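PDB 6DR3: penicillin-binding protein activator LpoA, which is the amino-terminal domain of an outer-membrane lipoprotein that, as a whole, stimulates the transpeptidase activity of penicillin-binding protein 1A. Local coordinates for residues A[131-136]-A[142-147]; A[112-117]-A[123-128]; A[147-152]-A[214-219]. All blocks are in the same frame, centred on the assembly; numbering follows the deposited sequence. Where two conformers were deposited one is given.

Contact 1: residues A[131-136]-A[142-147]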
loop_
_atom_site.group_PDB
_atom_site.type_symbol
_atom_site.label_atom_id
_atom_site.label_comp_id
_atom_site.label_asym_id
_atom_site.label_seq_id
_atom_site.Cartn_x
_atom_site.Cartn_y
_atom_site.Cartn_z
ATOM N N ALA A 131 -3.802 6.265 4.085
ATOM C CA ALA A 131 -3.642 5.436 5.276
ATOM C C ALA A 131 -2.348 4.633 5.229
ATOM O O ALA A 131 -1.761 4.343 6.279
ATOM C CB ALA A 131 -4.839 4.499 5.426
ATOM N N GLN A 132 -1.888 4.268 4.031
ATOM C CA GLN A 132 -0.682 3.459 3.898
ATOM C C GLN A 132 0.592 4.287 4.021
ATOM O O GLN A 132 1.596 3.790 4.543
ATOM C CB GLN A 132 -0.686 2.737 2.552
ATOM C CG GLN A 132 0.443 1.722 2.376
ATOM C CD GLN A 132 0.660 1.346 0.923
ATOM O OE1 GLN A 132 0.799 2.215 0.062
ATOM N NE2 GLN A 132 0.687 0.045 0.642
ATOM N N GLU A 133 0.572 5.532 3.549
ATOM C CA GLU A 133 1.802 6.314 3.445
ATOM C C GLU A 133 2.596 6.380 4.744
ATOM O O GLU A 133 3.827 6.218 4.688
ATOM C CB GLU A 133 1.462 7.723 2.937
ATOM C CG GLU A 133 2.663 8.655 2.805
ATOM C CD GLU A 133 3.074 9.286 4.125
ATOM O OE1 GLU A 133 2.192 9.516 4.978
ATOM O OE2 GLU A 133 4.281 9.544 4.311
ATOM N N PRO A 134 1.997 6.612 5.915
ATOM C CA PRO A 134 2.808 6.675 7.143
ATOM C C PRO A 134 3.509 5.367 7.472
ATOM O O PRO A 134 4.471 5.374 8.249
ATOM C CB PRO A 134 1.787 7.050 8.228
ATOM C CG PRO A 134 0.601 7.582 7.494
ATOM C CD PRO A 134 0.572 6.863 6.189
ATOM N N LEU A 135 3.056 4.246 6.913
ATOM C CA LEU A 135 3.640 2.943 7.203
ATOM C C LEU A 135 4.833 2.609 6.315
ATOM O O LEU A 135 5.532 1.629 6.592
ATOM C CB LEU A 135 2.576 1.851 7.041
ATOM C CG LEU A 135 1.197 2.149 7.639
ATOM C CD1 LEU A 135 0.220 1.023 7.327
ATOM C CD2 LEU A 135 1.286 2.378 9.139
ATOM N N LEU A 136 5.090 3.395 5.274
ATOM C CA LEU A 136 6.096 3.067 4.273
ATOM C C LEU A 136 7.420 3.749 4.594
ATOM O O LEU A 136 7.445 4.876 5.100
ATOM C CB LEU A 136 5.628 3.493 2.879
ATOM C CG LEU A 136 4.308 2.895 2.392
ATOM C CD1 LEU A 136 3.876 3.564 1.092
ATOM C CD2 LEU A 136 4.439 1.393 2.208
ATOM N N GLN A 142 7.677 7.848 -2.068
ATOM C CA GLN A 142 7.515 8.611 -3.305
ATOM C C GLN A 142 6.572 7.901 -4.266
ATOM O O GLN A 142 5.702 8.531 -4.882
ATOM C CB GLN A 142 8.878 8.832 -3.962
ATOM C CG GLN A 142 8.848 9.784 -5.148
ATOM C CD GLN A 142 8.599 11.216 -4.729
ATOM O OE1 GLN A 142 9.460 11.854 -4.126
ATOM N NE2 GLN A 142 7.416 11.729 -5.041
ATOM N N GLN A 143 6.742 6.587 -4.408
ATOM C CA GLN A 143 5.844 5.776 -5.222
ATOM C C GLN A 143 4.393 5.961 -4.790
ATOM O O GLN A 143 3.499 6.160 -5.623
ATOM C CB GLN A 143 6.286 4.314 -5.113
ATOM C CG GLN A 143 5.281 3.290 -5.568
ATOM C CD GLN A 143 4.420 2.749 -4.443
ATOM O OE1 GLN A 143 4.798 2.790 -3.270
ATOM N NE2 GLN A 143 3.253 2.230 -4.799
ATOM N N ASN A 144 4.141 5.911 -3.481
ATOM C CA ASN A 144 2.794 6.131 -2.965
ATOM C C ASN A 144 2.325 7.558 -3.232
ATOM O O ASN A 144 1.184 7.779 -3.659
ATOM C CB ASN A 144 2.770 5.821 -1.466
ATOM C CG ASN A 144 1.483 6.255 -0.791
ATOM O OD1 ASN A 144 1.227 7.449 -0.626
ATOM N ND2 ASN A 144 0.673 5.288 -0.381
ATOM N N ILE A 145 3.194 8.540 -2.986
ATOM C CA ILE A 145 2.833 9.938 -3.207
ATOM C C ILE A 145 2.485 10.176 -4.673
ATOM O O ILE A 145 1.499 10.853 -4.991
ATOM C CB ILE A 145 3.978 10.853 -2.729
ATOM C CG1 ILE A 145 4.051 10.826 -1.199
ATOM C CG2 ILE A 145 3.800 12.288 -3.236
ATOM C CD1 ILE A 145 5.307 11.432 -0.629
ATOM N N ASP A 146 3.286 9.621 -5.586
ATOM C CA ASP A 146 3.039 9.831 -7.010
ATOM C C ASP A 146 1.744 9.174 -7.462
ATOM O O ASP A 146 1.064 9.703 -8.349
ATOM C CB ASP A 146 4.215 9.301 -7.826
ATOM C CG ASP A 146 5.470 10.121 -7.631
ATOM O OD1 ASP A 146 5.380 11.217 -7.035
ATOM O OD2 ASP A 146 6.551 9.675 -8.071
ATOM N N ALA A 147 1.391 8.026 -6.878
ATOM C CA ALA A 147 0.103 7.411 -7.184
ATOM C C ALA A 147 -1.043 8.264 -6.659
ATOM O O ALA A 147 -2.074 8.408 -7.327
ATOM C CB ALA A 147 0.039 6.002 -6.597
#
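N144 reaches from helix 138-153 across to the end of the preceding helix and meets Q132, E133 and L136 with different parts of one side chain. A chi1 of 170° turns the carboxamide away from its own backbone N and toward residues 131-136, and its ND2 donates to OE1 of Q132 at 3.1 Å. The acceptor lies close to the amide plane of N144, and the donor sits in the carbonyl plane of Q132 on a lone pair, although the two amide planes are turned 54° from each other. The same ND2 also gives a hydrogen bond to the backbone O of L129, so two acceptors fix the rotation of the amide. E133 contributes its aliphatic part: its CB lies 3.6 Å from OD1 of N144, while the chain bends at chi2 and takes the carboxylate away to a salt bridge with K141. L136 crosses the asparagine at about a right angle, its CD1 3.6 Å from N144 CB. The contact thus closes the turn between helices 123-132 and 138-153 within the TPR-like helical array. Helix 103-117 lies alongside, where Q111 and the backbone O of A107 take up NE2 of Q132.

Contact 2: residues A[112-117]-A[123-128]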
loop_
_atom_site.group_PDB
_atom_site.type_symbol
_atom_site.label_atom_id
_atom_site.label_comp_id
_atom_site.label_asym_id
_atom_site.label_seq_id
_atom_site.Cartn_x
_atom_site.Cartn_y
_atom_site.Cartn_z
ATOM N N ALA A 112 -3.407 -4.135 -0.561
ATOM C CA ALA A 112 -4.472 -4.966 -1.115
ATOM C C ALA A 112 -5.686 -4.123 -1.482
ATOM O O ALA A 112 -6.324 -4.354 -2.515
ATOM C CB ALA A 112 -4.858 -6.059 -0.120
ATOM N N LYS A 113 -6.021 -3.134 -0.650
ATOM C CA LYS A 113 -7.127 -2.245 -0.985
ATOM C C LYS A 113 -6.785 -1.379 -2.190
ATOM O O LYS A 113 -7.636 -1.147 -3.056
ATOM C CB LYS A 113 -7.487 -1.374 0.220
ATOM C CG LYS A 113 -7.869 -2.168 1.459
ATOM C CD LYS A 113 -8.854 -1.410 2.335
ATOM C CE LYS A 113 -10.265 -1.466 1.769
ATOM N NZ LYS A 113 -11.257 -0.824 2.675
ATOM N N ILE A 114 -5.544 -0.894 -2.263
ATOM C CA ILE A 114 -5.108 -0.136 -3.434
ATOM C C ILE A 114 -5.202 -1.002 -4.684
ATOM O O ILE A 114 -5.754 -0.586 -5.710
ATOM C CB ILE A 114 -3.680 0.401 -3.221
ATOM C CG1 ILE A 114 -3.664 1.430 -2.090
ATOM C CG2 ILE A 114 -3.133 1.029 -4.505
ATOM C CD1 ILE A 114 -2.280 1.737 -1.561
ATOM N N ASP A 115 -4.659 -2.220 -4.618
ATOM C CA ASP A 115 -4.725 -3.125 -5.761
ATOM C C ASP A 115 -6.165 -3.427 -6.154
ATOM O O ASP A 115 -6.461 -3.594 -7.344
ATOM C CB ASP A 115 -3.981 -4.425 -5.447
ATOM C CG ASP A 115 -2.494 -4.209 -5.218
ATOM O OD1 ASP A 115 -2.004 -3.091 -5.490
ATOM O OD2 ASP A 115 -1.814 -5.155 -4.763
ATOM N N ALA A 116 -7.072 -3.500 -5.177
ATOM C CA ALA A 116 -8.462 -3.827 -5.478
ATOM C C ALA A 116 -9.136 -2.742 -6.308
ATOM O O ALA A 116 -10.091 -3.028 -7.038
ATOM C CB ALA A 116 -9.240 -4.054 -4.182
ATOM N N SER A 117 -8.664 -1.498 -6.210
ATOM C CA SER A 117 -9.249 -0.403 -6.973
ATOM C C SER A 117 -8.746 -0.353 -8.408
ATOM O O SER A 117 -9.418 0.232 -9.264
ATOM C CB SER A 117 -8.960 0.930 -6.280
ATOM O OG SER A 117 -9.659 1.021 -5.050
ATOM N N ILE A 123 -12.555 8.353 -3.895
ATOM C CA ILE A 123 -12.228 8.729 -2.525
ATOM C C ILE A 123 -11.712 7.522 -1.755
ATOM O O ILE A 123 -10.879 7.660 -0.851
ATOM C CB ILE A 123 -13.450 9.368 -1.836
ATOM C CG1 ILE A 123 -13.035 9.990 -0.502
ATOM C CG2 ILE A 123 -14.565 8.337 -1.648
ATOM C CD1 ILE A 123 -14.089 10.887 0.111
ATOM N N ASP A 124 -12.182 6.324 -2.104
ATOM C CA ASP A 124 -11.710 5.119 -1.432
ATOM C C ASP A 124 -10.228 4.887 -1.701
ATOM O O ASP A 124 -9.468 4.549 -0.786
ATOM C CB ASP A 124 -12.530 3.912 -1.885
ATOM C CG ASP A 124 -14.024 4.132 -1.736
ATOM O OD1 ASP A 124 -14.597 4.907 -2.532
ATOM O OD2 ASP A 124 -14.624 3.531 -0.821
ATOM N N LEU A 125 -9.798 5.066 -2.952
ATOM C CA LEU A 125 -8.391 4.861 -3.282
ATOM C C LEU A 125 -7.510 5.895 -2.598
ATOM O O LEU A 125 -6.439 5.561 -2.077
ATOM C CB LEU A 125 -8.190 4.909 -4.797
ATOM C CG LEU A 125 -6.740 4.799 -5.279
ATOM C CD1 LEU A 125 -6.102 3.494 -4.814
ATOM C CD2 LEU A 125 -6.672 4.920 -6.790
ATOM N N LEU A 126 -7.940 7.159 -2.596
ATOM C CA LEU A 126 -7.174 8.201 -1.921
ATOM C C LEU A 126 -7.001 7.873 -0.444
ATOM O O LEU A 126 -5.896 7.969 0.100
ATOM C CB LEU A 126 -7.865 9.555 -2.100
ATOM C CG LEU A 126 -7.938 10.076 -3.539
ATOM C CD1 LEU A 126 -8.795 11.327 -3.619
ATOM C CD2 LEU A 126 -6.548 10.352 -4.094
ATOM N N ARG A 127 -8.086 7.469 0.221
ATOM C CA ARG A 127 -8.004 7.131 1.638
ATOM C C ARG A 127 -7.047 5.969 1.874
ATOM O O ARG A 127 -6.313 5.952 2.869
ATOM C CB ARG A 127 -9.393 6.792 2.179
ATOM C CG ARG A 127 -10.316 7.991 2.347
ATOM C CD ARG A 127 -11.581 7.596 3.095
ATOM N NE ARG A 127 -12.387 8.753 3.491
ATOM C CZ ARG A 127 -13.600 9.048 3.021
ATOM N NH1 ARG A 127 -14.202 8.275 2.123
ATOM N NH2 ARG A 127 -14.225 10.132 3.463
ATOM N N ALA A 128 -7.037 4.987 0.971
ATOM C CA ALA A 128 -6.152 3.838 1.139
ATOM C C ALA A 128 -4.693 4.248 0.977
ATOM O O ALA A 128 -3.831 3.842 1.766
ATOM C CB ALA A 128 -6.520 2.741 0.141
#
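I114, S117 and L125 form the close-packed part of the contact between helices 103-117 and 123-132, an antiparallel helical hairpin of the kind from which TPR-like folds are built. The short segments run at 153° to each other with their axes 9.2 Å apart at closest approach, and the CA atoms of I114 and L125 are 6.0 Å apart. The two side chains cross at about a right angle. The chi1 of L125 (176°) points CG away from the backbone N and brings CD1 over the base of the isoleucine, 3.9 Å from I114 CG2 and 4.0 Å from I114 CA. The same methyl is met by S117, whose CB lies 4.1 Å from L125 CD1, with the serine OG near L125 CB. The other branch of I114 turns to the next helical turn, where CG1 meets CB of A128 at 3.9 Å, and I114 goes on to touch L129 and Q132 farther along helix 123-132.

Packing thins toward K113, which brings little more than its own CB to CB of A128, at 4.2 Å. The lysine chain, bent at chi3, leads on toward the exposed D124, but NZ of K113 stays 6.5 Å from OD2 of D124. These opposite charges do not form a salt bridge, although their long-range attraction may be mildly favourable. No hydrogen bond spans the segments, so the hairpin is held here by dispersion and by removal of aliphatic surface from water, with the charged groups kept to its margin.

Contact 3: residues A[147-152]-A[214-219]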
loop_
_atom_site.group_PDB
_atom_site.type_symbol
_atom_site.label_atom_id
_atom_site.label_comp_id
_atom_site.label_asym_id
_atom_site.label_seq_id
_atom_site.Cartn_x
_atom_site.Cartn_y
_atom_site.Cartn_z
ATOM N N ALA A 147 1.391 8.026 -6.878
ATOM C CA ALA A 147 0.103 7.411 -7.184
ATOM C C ALA A 147 -1.043 8.264 -6.659
ATOM O O ALA A 147 -2.074 8.408 -7.327
ATOM C CB ALA A 147 0.039 6.002 -6.597
ATOM N N THR A 148 -0.883 8.838 -5.464
ATOM C CA THR A 148 -1.891 9.756 -4.946
ATOM C C THR A 148 -2.098 10.926 -5.899
ATOM O O THR A 148 -3.235 11.344 -6.143
ATOM C CB THR A 148 -1.486 10.264 -3.560
ATOM O OG1 THR A 148 -1.226 9.154 -2.690
ATOM C CG2 THR A 148 -2.592 11.123 -2.955
ATOM N N TRP A 149 -1.010 11.462 -6.457
ATOM C CA TRP A 149 -1.149 12.607 -7.348
ATOM C C TRP A 149 -1.819 12.217 -8.660
ATOM O O TRP A 149 -2.668 12.959 -9.167
ATOM C CB TRP A 149 0.207 13.250 -7.630
ATOM C CG TRP A 149 0.040 14.441 -8.506
ATOM C CD1 TRP A 149 0.499 14.602 -9.781
ATOM C CD2 TRP A 149 -0.685 15.633 -8.187
ATOM N NE1 TRP A 149 0.118 15.830 -10.269
ATOM C CE2 TRP A 149 -0.609 16.481 -9.308
ATOM C CE3 TRP A 149 -1.382 16.070 -7.055
ATOM C CZ2 TRP A 149 -1.205 17.740 -9.329
ATOM C CZ3 TRP A 149 -1.970 17.319 -7.079
ATOM C CH2 TRP A 149 -1.878 18.141 -8.208
ATOM N N GLN A 150 -1.455 11.068 -9.235
ATOM C CA GLN A 150 -2.096 10.659 -10.479
ATOM C C GLN A 150 -3.601 10.523 -10.294
ATOM O O GLN A 150 -4.380 10.933 -11.162
ATOM C CB GLN A 150 -1.507 9.346 -10.997
ATOM C CG GLN A 150 -2.256 8.815 -12.227
ATOM C CD GLN A 150 -1.556 7.662 -12.919
ATOM O OE1 GLN A 150 -2.125 6.581 -13.075
ATOM N NE2 GLN A 150 -0.326 7.893 -13.358
ATOM N N ALA A 151 -4.031 9.950 -9.166
ATOM C CA ALA A 151 -5.460 9.824 -8.905
ATOM C C ALA A 151 -6.123 11.192 -8.818
ATOM O O ALA A 151 -7.229 11.390 -9.336
ATOM C CB ALA A 151 -5.690 9.032 -7.617
ATOM N N LEU A 152 -5.459 12.150 -8.174
ATOM C CA LEU A 152 -6.014 13.496 -8.059
ATOM C C LEU A 152 -6.081 14.183 -9.418
ATOM O O LEU A 152 -7.119 14.742 -9.791
ATOM C CB LEU A 152 -5.178 14.316 -7.079
ATOM C CG LEU A 152 -5.253 13.834 -5.630
ATOM C CD1 LEU A 152 -4.089 14.382 -4.818
ATOM C CD2 LEU A 152 -6.582 14.243 -5.006
ATOM N N THR A 214 6.539 13.574 -8.079
ATOM C CA THR A 214 7.497 13.679 -9.175
ATOM C C THR A 214 6.897 14.418 -10.365
ATOM O O THR A 214 7.592 15.176 -11.052
ATOM C CB THR A 214 7.957 12.278 -9.587
ATOM O OG1 THR A 214 8.625 11.654 -8.483
ATOM C CG2 THR A 214 8.902 12.334 -10.787
ATOM N N GLN A 215 5.605 14.211 -10.621
ATOM C CA GLN A 215 4.972 14.814 -11.790
ATOM C C GLN A 215 4.967 16.334 -11.701
ATOM O O GLN A 215 4.940 17.013 -12.733
ATOM C CB GLN A 215 3.546 14.286 -11.944
ATOM C CG GLN A 215 3.441 12.764 -11.999
ATOM C CD GLN A 215 3.197 12.139 -10.634
ATOM O OE1 GLN A 215 3.780 12.556 -9.632
ATOM N NE2 GLN A 215 2.325 11.137 -10.590
ATOM N N LEU A 216 4.992 16.885 -10.488
ATOM C CA LEU A 216 4.980 18.331 -10.307
ATOM C C LEU A 216 6.374 18.939 -10.249
ATOM O O LEU A 216 6.514 20.152 -10.447
ATOM C CB LEU A 216 4.215 18.695 -9.029
ATOM C CG LEU A 216 2.728 18.329 -9.036
ATOM C CD1 LEU A 216 2.097 18.583 -7.674
ATOM C CD2 LEU A 216 1.988 19.098 -10.122
ATOM N N VAL A 217 7.402 18.137 -9.986
ATOM C CA VAL A 217 8.776 18.633 -9.980
ATOM C C VAL A 217 9.385 18.583 -11.374
ATOM O O VAL A 217 9.970 19.562 -11.845
ATOM C CB VAL A 217 9.620 17.828 -8.968
ATOM C CG1 VAL A 217 11.078 18.283 -8.988
ATOM C CG2 VAL A 217 9.043 17.963 -7.567
ATOM N N ASN A 218 9.251 17.446 -12.056
ATOM C CA ASN A 218 9.837 17.257 -13.382
ATOM C C ASN A 218 8.837 17.754 -14.419
ATOM O O ASN A 218 7.975 17.012 -14.892
ATOM C CB ASN A 218 10.200 15.792 -13.602
ATOM C CG ASN A 218 11.131 15.255 -12.530
ATOM O OD1 ASN A 218 11.769 16.019 -11.805
ATOM N ND2 ASN A 218 11.217 13.934 -12.428
ATOM N N VAL A 219 8.954 19.036 -14.775
ATOM C CA VAL A 219 8.051 19.675 -15.722
ATOM C C VAL A 219 8.871 20.484 -16.719
ATOM O O VAL A 219 10.008 20.878 -16.452
ATOM C CB VAL A 219 7.011 20.571 -15.014
ATOM C CG1 VAL A 219 6.066 19.721 -14.175
ATOM C CG2 VAL A 219 7.702 21.617 -14.146
HETATM O O HOH W 1 1.204 10.059 -13.108
#
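The closest CA atoms, those of W149 and Q215, are 7.9 Å apart, so within these residues the gap between helix 138-153 and the short helix 214-217 of this TPR-like, all-helical domain is filled largely by side chains. W149 provides most of the surface on its side, its chi1 of -178° swinging the indole out toward the short helix. L216 lies across the six-membered ring in a CH-pi contact: CD1 is 3.8 Å from the ring centroid and only 13° off the ring normal. The other methyl, CD2, approaches the same ring at CZ2, 3.6 Å away, so both branches of the leucine are used. Elsewhere the indole packs on P213 and L178 and meets W182 edge-to-face, which makes it a junction between the short helix and helix 170-185.

Q215 meets the pyrrole end of the indole at CD1, with NE2 at the ring edge. Its CB is 3.8 Å from W149 CD1, and the bend at chi2 folds the chain back so that the amide passes alongside the tryptophan, its plane turned 73° from the ring. The polar end of this glutamine has its main partner one residue before 147-152, still in helix 138-153, where NE2 donates to the backbone O of D146. T214 is tied to the same aspartate through its backbone N, which bonds to OD1 of D146.

Q150, exposed on the neighbouring side of helix 138-153, joins the contact indirectly. Its CB comes no closer than 4.2 Å to Q215 NE2, but a water connects the two amides, accepting from NE2 of Q150 at 2.7 Å and from NE2 of Q215 at 3.0 Å.

From the N terminus, contact 2 comes first, joining helix 103-117 to helix 123-132 and closing the short non-helical connection between them. Contact 1 follows in series, spanning the turn from the end of helix 123-132 into helix 138-153. Contact 3 starts from that same helix but closes a much longer excursion of 61 residues, bringing helix 214-217 back beside residues 147-152. None nests within or crosses another. Neighbouring contacts nevertheless meet: contacts 1 and 2 through helix 123-132, contacts 2 and 3 where L126 packs on A151 and L152, while the ranges 142-147 and 147-152 share A147. Together they tie three successive helices in the middle of the domain to its C-terminal part.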